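Local coordinates for protein ribonucleoside-diphosphate reductase subunit beta (Clostridium botulinum, PDB 6ZJK) that houses the di-iron site of a class I ribonucleotide reductase and probably supplies the radical with which ribonucleotides are reduced to deoxyribonucleotides, at residues L67-I72 and N235-T240; W71-I76 and H140-S145; I76-D81 and S228-Y233. One frame throughout, in Å; residues are numbered along the deposited sequence.

Contact 1: L67-I72 and N235-T240; sequences LNNFWI and NRDEVT. With FE (Fe (III) ion), chain G.
D237 OD2 lies at the edge of the W71 indole, and N69 OD1 lies over one face of the R236 guanidinium. At the indole edge D237 OD2 is in the ring plane and accepts an almost straight hydrogen bond from W71 NE1 at 3.3 Å. The acceptor is less ideally placed: NE1 comes in from above the carboxylate, 36° out of its plane. Y233 is stacked on the indole. The amide of N69 is nearly parallel to the R236 guanidinium, the planes 14° apart, with OD1 toward the rim of the guanidinium and 3.4 Å from NE. That pair has the wrong angle for a hydrogen bond, so the two groups simply lie over one another. R236 reaches this place by a bend at chi3 (72°), and its NH2 gives a weak bond of 3.1 Å to the backbone O of N69.

Helix 225-255 belongs to the ferritin-like helical bundle of R2 proteins. D237 OD2 also accepts from H140, an iron ligand, so W71, D237 and H140 correspond to the Trp-Asp-His-iron chain known from class I R2 subunits, which is thought to carry the radical between subunits. The next residue, E238, binds one iron directly through OE2 at 2.5 Å, alongside E137, E204, H241 and water 2.

The other carboxylate oxygen, D237 OD1, receives a bond from water 1 at 3.2 Å. The same water accepts from N69 ND2 at 3.0 Å and donates to T240 OG1, which itself gives a 2.7 Å bond to D237 O, in the carbonyl plane and on a lone pair.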
loop_
_atom_site.group_PDB
_atom_site.type_symbol
_atom_site.label_atom_id
_atom_site.label_comp_id
_atom_site.label_asym_id
_atom_site.label_seq_id
_atom_site.Cartn_x
_atom_site.Cartn_y
_atom_site.Cartn_z
ATOM N N LEU A 67 0.794 -1.479 -12.479
ATOM C CA LEU A 67 1.966 -2.253 -12.309
ATOM C C LEU A 67 3.001 -2.038 -13.368
ATOM O O LEU A 67 4.146 -2.058 -13.059
ATOM C CB LEU A 67 1.624 -3.717 -12.237
ATOM C CG LEU A 67 1.595 -4.376 -10.894
ATOM C CD1 LEU A 67 0.727 -3.700 -9.915
ATOM C CD2 LEU A 67 1.179 -5.809 -11.022
ATOM N N ASN A 68 2.610 -1.876 -14.612
ATOM C CA ASN A 68 3.561 -1.623 -15.671
ATOM C C ASN A 68 4.219 -0.232 -15.612
ATOM O O ASN A 68 5.113 0.046 -16.305
ATOM C CB ASN A 68 2.988 -1.845 -17.059
ATOM C CG ASN A 68 2.663 -3.290 -17.349
ATOM O OD1 ASN A 68 3.473 -4.096 -17.612
ATOM N ND2 ASN A 68 1.446 -3.601 -17.227
ATOM N N ASN A 69 3.710 0.619 -14.770
ATOM C CA ASN A 69 4.283 1.951 -14.590
ATOM C C ASN A 69 5.348 2.012 -13.487
ATOM O O ASN A 69 5.774 3.118 -13.128
ATOM C CB ASN A 69 3.185 2.967 -14.259
ATOM C CG ASN A 69 2.370 3.383 -15.476
ATOM O OD1 ASN A 69 2.792 3.230 -16.629
ATOM N ND2 ASN A 69 1.189 3.919 -15.213
ATOM N N PHE A 70 5.744 0.869 -12.911
ATOM C CA PHE A 70 6.657 0.856 -11.756
ATOM C C PHE A 70 8.018 1.474 -12.096
ATOM O O PHE A 70 8.601 1.208 -13.151
ATOM C CB PHE A 70 6.821 -0.588 -11.243
ATOM C CG PHE A 70 7.828 -0.752 -10.108
ATOM C CD1 PHE A 70 7.480 -0.465 -8.804
ATOM C CD2 PHE A 70 9.101 -1.249 -10.348
ATOM C CE1 PHE A 70 8.404 -0.634 -7.759
ATOM C CE2 PHE A 70 10.022 -1.431 -9.310
ATOM C CZ PHE A 70 9.674 -1.115 -8.019
ATOM N N TRP A 71 8.520 2.280 -11.193
ATOM C CA TRP A 71 9.800 2.935 -11.357
ATOM C C TRP A 71 10.464 3.150 -9.994
ATOM O O TRP A 71 9.823 3.154 -8.990
ATOM C CB TRP A 71 9.657 4.251 -12.137
ATOM C CG TRP A 71 8.807 5.239 -11.461
ATOM C CD1 TRP A 71 7.491 5.181 -11.300
ATOM C CD2 TRP A 71 9.237 6.423 -10.816
ATOM N NE1 TRP A 71 7.059 6.239 -10.602
ATOM C CE2 TRP A 71 8.122 7.024 -10.287
ATOM C CE3 TRP A 71 10.469 7.028 -10.627
ATOM C CZ2 TRP A 71 8.185 8.193 -9.586
ATOM C CZ3 TRP A 71 10.526 8.175 -9.935
ATOM C CH2 TRP A 71 9.400 8.753 -9.427
ATOM N N ILE A 72 11.764 3.298 -10.007
ATOM C CA ILE A 72 12.560 3.500 -8.826
ATOM C C ILE A 72 13.314 4.794 -8.996
ATOM O O ILE A 72 14.151 4.914 -9.827
ATOM C CB ILE A 72 13.535 2.331 -8.579
ATOM C CG1 ILE A 72 12.786 1.006 -8.481
ATOM C CG2 ILE A 72 14.311 2.562 -7.315
ATOM C CD1 ILE A 72 13.661 -0.198 -8.280
ATOM N N ASN A 235 3.966 12.294 -12.794
ATOM C CA ASN A 235 2.853 12.765 -13.610
ATOM C C ASN A 235 2.151 11.529 -14.189
ATOM O O ASN A 235 1.026 11.417 -14.046
ATOM C CB ASN A 235 3.368 13.671 -14.711
ATOM C CG ASN A 235 2.304 14.591 -15.301
ATOM O OD1 ASN A 235 1.129 14.391 -15.173
ATOM N ND2 ASN A 235 2.773 15.616 -15.925
ATOM N N ARG A 236 2.888 10.630 -14.802
ATOM C CA ARG A 236 2.357 9.395 -15.294
ATOM C C ARG A 236 1.499 8.641 -14.259
ATOM O O ARG A 236 0.378 8.347 -14.531
ATOM C CB ARG A 236 3.429 8.544 -15.848
ATOM C CG ARG A 236 2.915 7.316 -16.531
ATOM C CD ARG A 236 4.004 6.549 -17.184
ATOM N NE ARG A 236 4.867 5.862 -16.252
ATOM C CZ ARG A 236 5.842 5.073 -16.621
ATOM N NH1 ARG A 236 6.050 4.862 -17.857
ATOM N NH2 ARG A 236 6.602 4.486 -15.763
ATOM N N ASP A 237 1.985 8.445 -13.053
ATOM C CA ASP A 237 1.222 7.817 -12.042
ATOM C C ASP A 237 -0.006 8.658 -11.735
ATOM O O ASP A 237 -1.037 8.155 -11.586
ATOM C CB ASP A 237 1.998 7.625 -10.724
ATOM C CG ASP A 237 3.104 6.574 -10.780
ATOM O OD1 ASP A 237 3.242 5.792 -11.679
ATOM O OD2 ASP A 237 3.890 6.573 -9.871
ATOM N N GLU A 238 0.107 9.967 -11.658
ATOM C CA GLU A 238 -1.011 10.811 -11.348
ATOM C C GLU A 238 -2.204 10.680 -12.301
ATOM O O GLU A 238 -3.281 10.775 -11.913
ATOM C CB GLU A 238 -0.563 12.254 -11.224
ATOM C CG GLU A 238 -1.513 13.141 -10.516
ATOM C CD GLU A 238 -1.452 12.995 -9.016
ATOM O OE1 GLU A 238 -0.590 13.525 -8.334
ATOM O OE2 GLU A 238 -2.226 12.276 -8.482
ATOM N N VAL A 239 -1.955 10.472 -13.557
ATOM C CA VAL A 239 -2.999 10.258 -14.510
ATOM C C VAL A 239 -3.870 9.075 -14.137
ATOM O O VAL A 239 -5.031 9.187 -14.162
ATOM C CB VAL A 239 -2.447 10.071 -15.897
ATOM C CG1 VAL A 239 -3.536 9.596 -16.804
ATOM C CG2 VAL A 239 -1.932 11.391 -16.374
ATOM N N THR A 240 -3.260 7.984 -13.711
ATOM C CA THR A 240 -3.940 6.803 -13.273
ATOM C C THR A 240 -4.697 7.049 -12.008
ATOM O O THR A 240 -5.732 6.537 -11.844
ATOM C CB THR A 240 -3.012 5.591 -13.171
ATOM O OG1 THR A 240 -2.152 5.692 -12.054
ATOM C CG2 THR A 240 -2.197 5.484 -14.336
HETATM FE FE FE G . -1.543 10.781 -6.537
HETATM O O HOH W 1 0.556 4.254 -12.316
HETATM O O HOH W 2 0.294 10.695 -7.668
#

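Contact 2: W71-I76 and H140-S145; sequences WIPEEI and HAQSYS. With FE (Fe (III) ion), chain H; GOL (glycerol), chain F.
W71 meets H140 edge to edge: indole CZ2 and imidazole CD2 are 4.0 Å apart, each close to the plane of the other ring, and the two side chains cross at about a right angle. Neither ring lies over the other. The far corner of the same indole, CH2, comes obliquely to S143 CB. Next comes P73, where the two backbones draw closest, and its CB packs against CA and CB of S143, while its CG touches Q142 OE1 at 3.6 Å.

H140 lies on helix 124-151, one of the bundle helices that carry the di-iron site. Its ND1 binds an iron at 2.4 Å, an ion also held by D107 and E137, its NE2 bonds to D237, and water 2 lies in the plane of the imidazole at its edge. The loop 71-76 thus packs on a metal-binding helix, next to the second subunit.

At E74 the contact turns polar. Its backbone N gives a 2.9 Å bond to water 3, which in turn donates to Q142 OE1 at 3.0 Å. Q142 has CG anti to its backbone N (chi1 -170°) and bends at chi2, which swings the amide round to the loop. The E74 carboxylate and this amide are turned 67° apart, with OE2 and NE2 at 3.6 Å; a glycerol, probably from the crystallisation liquor, accepts from Q142 NE2 and donates to E74 OE2. On its other oxygen, E74 OE1, the carboxylate forms a salt bridge with R64 of the second subunit.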
loop_
_atom_site.group_PDB
_atom_site.type_symbol
_atom_site.label_atom_id
_atom_site.label_comp_id
_atom_site.label_asym_id
_atom_site.label_seq_id
_atom_site.Cartn_x
_atom_site.Cartn_y
_atom_site.Cartn_z
ATOM N N TRP A 71 8.520 2.280 -11.193
ATOM C CA TRP A 71 9.800 2.935 -11.357
ATOM C C TRP A 71 10.464 3.150 -9.994
ATOM O O TRP A 71 9.823 3.154 -8.990
ATOM C CB TRP A 71 9.657 4.251 -12.137
ATOM C CG TRP A 71 8.807 5.239 -11.461
ATOM C CD1 TRP A 71 7.491 5.181 -11.300
ATOM C CD2 TRP A 71 9.237 6.423 -10.816
ATOM N NE1 TRP A 71 7.059 6.239 -10.602
ATOM C CE2 TRP A 71 8.122 7.024 -10.287
ATOM C CE3 TRP A 71 10.469 7.028 -10.627
ATOM C CZ2 TRP A 71 8.185 8.193 -9.586
ATOM C CZ3 TRP A 71 10.526 8.175 -9.935
ATOM C CH2 TRP A 71 9.400 8.753 -9.427
ATOM N N ILE A 72 11.764 3.298 -10.007
ATOM C CA ILE A 72 12.560 3.500 -8.826
ATOM C C ILE A 72 13.314 4.794 -8.996
ATOM O O ILE A 72 14.151 4.914 -9.827
ATOM C CB ILE A 72 13.535 2.331 -8.579
ATOM C CG1 ILE A 72 12.786 1.006 -8.481
ATOM C CG2 ILE A 72 14.311 2.562 -7.315
ATOM C CD1 ILE A 72 13.661 -0.198 -8.280
ATOM N N PRO A 73 13.001 5.747 -8.174
ATOM C CA PRO A 73 13.546 7.096 -8.207
ATOM C C PRO A 73 15.042 7.160 -8.255
ATOM O O PRO A 73 15.610 7.790 -9.099
ATOM C CB PRO A 73 13.037 7.709 -6.944
ATOM C CG PRO A 73 11.894 6.927 -6.581
ATOM C CD PRO A 73 12.001 5.587 -7.145
ATOM N N GLU A 74 15.720 6.348 -7.452
ATOM C CA GLU A 74 17.198 6.311 -7.409
ATOM C C GLU A 74 17.894 5.777 -8.623
ATOM O O GLU A 74 19.022 5.924 -8.743
ATOM C CB GLU A 74 17.724 5.654 -6.137
ATOM C CG GLU A 74 17.452 6.459 -4.892
ATOM C CD GLU A 74 17.990 5.863 -3.602
ATOM O OE1 GLU A 74 18.605 4.794 -3.655
ATOM O OE2 GLU A 74 17.798 6.474 -2.545
ATOM N N GLU A 75 17.126 5.285 -9.568
ATOM C CA GLU A 75 17.689 4.785 -10.784
ATOM C C GLU A 75 17.851 5.901 -11.834
ATOM O O GLU A 75 18.329 5.659 -12.893
ATOM C CB GLU A 75 16.848 3.621 -11.321
ATOM C CG GLU A 75 17.335 2.238 -10.934
ATOM C CD GLU A 75 16.440 1.080 -11.380
ATOM O OE1 GLU A 75 16.669 -0.037 -10.950
ATOM O OE2 GLU A 75 15.509 1.251 -12.149
ATOM N N ILE A 76 17.435 7.116 -11.513
ATOM C CA ILE A 76 17.551 8.229 -12.409
ATOM C C ILE A 76 18.678 9.108 -11.920
ATOM O O ILE A 76 18.612 9.628 -10.879
ATOM C CB ILE A 76 16.248 9.001 -12.448
ATOM C CG1 ILE A 76 15.171 8.174 -13.099
ATOM C CG2 ILE A 76 16.429 10.273 -13.209
ATOM C CD1 ILE A 76 13.822 8.472 -12.555
ATOM N N HIS A 140 6.598 8.501 -4.262
ATOM C CA HIS A 140 6.642 9.893 -4.665
ATOM C C HIS A 140 7.319 10.698 -3.591
ATOM O O HIS A 140 8.198 11.420 -3.842
ATOM C CB HIS A 140 5.255 10.445 -4.984
ATOM C CG HIS A 140 4.640 9.858 -6.217
ATOM N ND1 HIS A 140 3.304 9.968 -6.520
ATOM C CD2 HIS A 140 5.181 9.097 -7.181
ATOM C CE1 HIS A 140 3.076 9.305 -7.624
ATOM N NE2 HIS A 140 4.192 8.773 -8.044
ATOM N N ALA A 141 6.883 10.495 -2.391
ATOM C CA ALA A 141 7.441 11.213 -1.254
ATOM C C ALA A 141 8.929 10.935 -1.102
ATOM O O ALA A 141 9.710 11.841 -0.768
ATOM C CB ALA A 141 6.677 10.850 0.020
ATOM N N GLN A 142 9.384 9.733 -1.375
ATOM C CA GLN A 142 10.776 9.370 -1.264
ATOM C C GLN A 142 11.626 9.967 -2.321
ATOM O O GLN A 142 12.754 10.263 -2.098
ATOM C CB GLN A 142 10.962 7.868 -1.314
ATOM C CG GLN A 142 12.336 7.387 -0.967
ATOM C CD GLN A 142 13.115 7.021 -2.140
ATOM O OE1 GLN A 142 12.603 6.557 -3.094
ATOM N NE2 GLN A 142 14.354 7.223 -2.075
ATOM N N SER A 143 11.069 10.081 -3.501
ATOM C CA SER A 143 11.681 10.778 -4.627
ATOM C C SER A 143 12.177 12.160 -4.224
ATOM O O SER A 143 13.123 12.673 -4.839
ATOM C CB SER A 143 10.706 10.896 -5.811
ATOM O OG SER A 143 9.704 11.882 -5.581
ATOM N N TYR A 144 11.421 12.796 -3.365
ATOM C CA TYR A 144 11.719 14.138 -2.939
ATOM C C TYR A 144 12.918 14.105 -1.998
ATOM O O TYR A 144 13.753 14.922 -2.090
ATOM C CB TYR A 144 10.527 14.872 -2.321
ATOM C CG TYR A 144 9.252 14.868 -3.162
ATOM C CD1 TYR A 144 9.310 15.013 -4.514
ATOM C CD2 TYR A 144 8.027 14.696 -2.598
ATOM C CE1 TYR A 144 8.181 14.998 -5.276
ATOM C CE2 TYR A 144 6.893 14.686 -3.357
ATOM C CZ TYR A 144 6.984 14.832 -4.689
ATOM O OH TYR A 144 5.882 14.787 -5.435
ATOM N N SER A 145 12.967 13.149 -1.096
ATOM C CA SER A 145 14.138 12.968 -0.243
ATOM C C SER A 145 15.388 12.706 -1.081
ATOM O O SER A 145 16.476 13.207 -0.765
ATOM C CB SER A 145 13.907 11.830 0.757
ATOM O OG SER A 145 13.396 12.323 1.991
HETATM FE FE FE H . 1.587 11.399 -5.756
HETATM C C1 GOL F . 15.219 6.947 1.233
HETATM O O1 GOL F . 15.451 8.088 0.448
HETATM C C2 GOL F . 15.899 5.783 0.590
HETATM O O2 GOL F . 17.180 6.105 0.090
HETATM C C3 GOL F . 15.949 4.581 1.476
HETATM O O3 GOL F . 16.422 3.530 0.657
HETATM O O HOH W 3 14.473 5.279 -5.107
HETATM O O HOH W 2 0.294 10.695 -7.668
#

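Contact 3: I76-D81 and S228-Y233; sequences ISLNED and STIFKY
I76 is the residue to follow, since it touches three side chains of helix 225-255. Its CB already points toward the helix, and the side chain divides there. The short branch, CG2, is anti to the backbone N and approaches T229, methyl to methyl, with CG2 to CG2 at 4.4 Å. The longer branch starts beside the backbone N (chi1 -68°) and carries CD1 across the helix surface. That terminal methyl does most of the touching: it is 4.0 Å from I230 CG1 and equally far from Y233 CE2, where it comes to the phenol ring obliquely. One methyl thus fits between side chains three residues apart, close to one helical turn.

Further along, L78 lends its own tip, CD2, which stands 4.2 Å from I230 CD1, so I230 is touched by both residues. L78 occupies the N-cap position of helix 79-84, and the turn leading into it is set by S77, whose OG accepts from the backbone N of N79 at 3.1 Å in an ST turn. At the end of the segment D81 turns its carboxylate to the first turn of helix 225-255, bonding A226 N and T227 OG1. The contact joins the connection into helix 79-84 to the early turns of helix 225-255, a long helix of the iron-carrying bundle.

Between 76-81 and 228-233 themselves there is no hydrogen bond or salt bridge. Aliphatic carbon meets aliphatic carbon and one aromatic ring, approached obliquely, so dispersion and the exclusion of water hold the two together.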
loop_
_atom_site.group_PDB
_atom_site.type_symbol
_atom_site.label_atom_id
_atom_site.label_comp_id
_atom_site.label_asym_id
_atom_site.label_seq_id
_atom_site.Cartn_x
_atom_site.Cartn_y
_atom_site.Cartn_z
ATOM N N ILE A 76 17.435 7.116 -11.513
ATOM C CA ILE A 76 17.551 8.229 -12.409
ATOM C C ILE A 76 18.678 9.108 -11.920
ATOM O O ILE A 76 18.612 9.628 -10.879
ATOM C CB ILE A 76 16.248 9.001 -12.448
ATOM C CG1 ILE A 76 15.171 8.174 -13.099
ATOM C CG2 ILE A 76 16.429 10.273 -13.209
ATOM C CD1 ILE A 76 13.822 8.472 -12.555
ATOM N N SER A 77 19.689 9.291 -12.716
ATOM C CA SER A 77 20.835 10.051 -12.234
ATOM C C SER A 77 20.573 11.555 -12.255
ATOM O O SER A 77 20.067 12.100 -13.239
ATOM C CB SER A 77 22.057 9.756 -13.091
ATOM O OG SER A 77 22.958 10.836 -13.006
ATOM N N LEU A 78 21.059 12.200 -11.193
ATOM C CA LEU A 78 20.921 13.634 -10.948
ATOM C C LEU A 78 22.233 14.377 -11.185
ATOM O O LEU A 78 22.381 15.521 -10.744
ATOM C CB LEU A 78 20.417 13.901 -9.524
ATOM C CG LEU A 78 18.970 13.471 -9.248
ATOM C CD1 LEU A 78 18.519 13.839 -7.830
ATOM C CD2 LEU A 78 18.008 14.063 -10.292
ATOM N N ASN A 79 23.213 13.732 -11.828
ATOM C CA ASN A 79 24.558 14.286 -11.908
ATOM C C ASN A 79 24.553 15.679 -12.521
ATOM O O ASN A 79 25.312 16.547 -12.082
ATOM C CB ASN A 79 25.462 13.350 -12.705
ATOM C CG ASN A 79 25.983 12.188 -11.877
ATOM O OD1 ASN A 79 25.576 11.981 -10.727
ATOM N ND2 ASN A 79 26.884 11.410 -12.465
ATOM N N GLU A 80 23.693 15.923 -13.518
ATOM C CA GLU A 80 23.653 17.246 -14.140
ATOM C C GLU A 80 22.997 18.273 -13.225
ATOM O O GLU A 80 23.423 19.434 -13.184
ATOM C CB GLU A 80 22.914 17.191 -15.484
ATOM C CG GLU A 80 23.702 16.539 -16.613
ATOM C CD GLU A 80 25.077 17.166 -16.793
ATOM O OE1 GLU A 80 25.146 18.397 -17.025
ATOM O OE2 GLU A 80 26.089 16.437 -16.694
ATOM N N ASP A 81 21.990 17.856 -12.452
ATOM C CA ASP A 81 21.332 18.778 -11.534
ATOM C C ASP A 81 22.232 19.169 -10.360
ATOM O O ASP A 81 22.102 20.282 -9.831
ATOM C CB ASP A 81 20.038 18.161 -10.998
ATOM C CG ASP A 81 18.984 17.931 -12.103
ATOM O OD1 ASP A 81 19.361 17.803 -13.294
ATOM O OD2 ASP A 81 17.770 17.946 -11.779
ATOM N N SER A 228 13.206 17.133 -13.576
ATOM C CA SER A 228 11.993 17.146 -14.373
ATOM C C SER A 228 11.642 15.729 -14.826
ATOM O O SER A 228 10.473 15.337 -14.785
ATOM C CB SER A 228 12.174 18.106 -15.552
ATOM O OG SER A 228 11.279 17.839 -16.610
ATOM N N THR A 229 12.648 14.918 -15.181
ATOM C CA THR A 229 12.401 13.514 -15.518
ATOM C C THR A 229 11.705 12.770 -14.378
ATOM O O THR A 229 10.730 12.040 -14.608
ATOM C CB THR A 229 13.706 12.827 -15.922
ATOM O OG1 THR A 229 14.208 13.473 -17.103
ATOM C CG2 THR A 229 13.462 11.369 -16.236
ATOM N N ILE A 230 12.169 12.951 -13.140
ATOM C CA ILE A 230 11.447 12.369 -12.010
ATOM C C ILE A 230 9.987 12.836 -12.002
ATOM O O ILE A 230 9.073 12.025 -11.805
ATOM C CB ILE A 230 12.158 12.694 -10.683
ATOM C CG1 ILE A 230 13.467 11.911 -10.589
ATOM C CG2 ILE A 230 11.284 12.358 -9.489
ATOM C CD1 ILE A 230 14.314 12.230 -9.322
ATOM N N PHE A 231 9.731 14.135 -12.262
ATOM C CA PHE A 231 8.348 14.599 -12.203
ATOM C C PHE A 231 7.496 14.050 -13.349
ATOM O O PHE A 231 6.284 13.922 -13.180
ATOM C CB PHE A 231 8.276 16.139 -12.127
ATOM C CG PHE A 231 8.430 16.651 -10.715
ATOM C CD1 PHE A 231 7.358 16.578 -9.824
ATOM C CD2 PHE A 231 9.666 17.106 -10.244
ATOM C CE1 PHE A 231 7.500 16.985 -8.485
ATOM C CE2 PHE A 231 9.824 17.529 -8.904
ATOM C CZ PHE A 231 8.741 17.464 -8.026
ATOM N N LYS A 232 8.087 13.706 -14.499
ATOM C CA LYS A 232 7.316 13.031 -15.543
ATOM C C LYS A 232 6.824 11.667 -15.073
ATOM O O LYS A 232 5.715 11.243 -15.428
ATOM C CB LYS A 232 8.142 12.876 -16.819
ATOM C CG LYS A 232 8.421 14.181 -17.559
ATOM C CD LYS A 232 9.359 13.916 -18.719
ATOM C CE LYS A 232 9.698 15.179 -19.467
ATOM N NZ LYS A 232 10.525 14.913 -20.683
ATOM N N TYR A 233 7.643 10.946 -14.294
ATOM C CA TYR A 233 7.190 9.651 -13.795
ATOM C C TYR A 233 6.056 9.815 -12.795
ATOM O O TYR A 233 5.073 9.056 -12.822
ATOM C CB TYR A 233 8.361 8.882 -13.167
ATOM C CG TYR A 233 9.227 8.187 -14.181
ATOM C CD1 TYR A 233 8.880 6.920 -14.667
ATOM C CD2 TYR A 233 10.376 8.786 -14.668
ATOM C CE1 TYR A 233 9.666 6.275 -15.600
ATOM C CE2 TYR A 233 11.179 8.145 -15.598
ATOM C CZ TYR A 233 10.822 6.883 -16.055
ATOM O OH TYR A 233 11.611 6.243 -16.986
#

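Overall arrangement
The chain from 67 to 81, mostly loop, runs over the bundle and makes the three contacts in turn, contacts 1 and 3 with helix 225-255 and contact 2 with helix 124-151. Contacts 1 and 2 share W71 and meet again where D237 OD2 and H140 NE2 lie 2.9 Å apart, and water 2, bound to both irons, belongs to each. Contact 3 is farther from the metals, the side chain of Y233 being about 10 Å from an iron, yet it adjoins the same indole: W71 CE2 is 3.4 Å from Y233 CB. Centres of contacts 2 and 3 are about 9 Å apart, with S143 CB packing on I230 CG2 at 4.0 Å. Contacts 1 and 2 also border the second subunit.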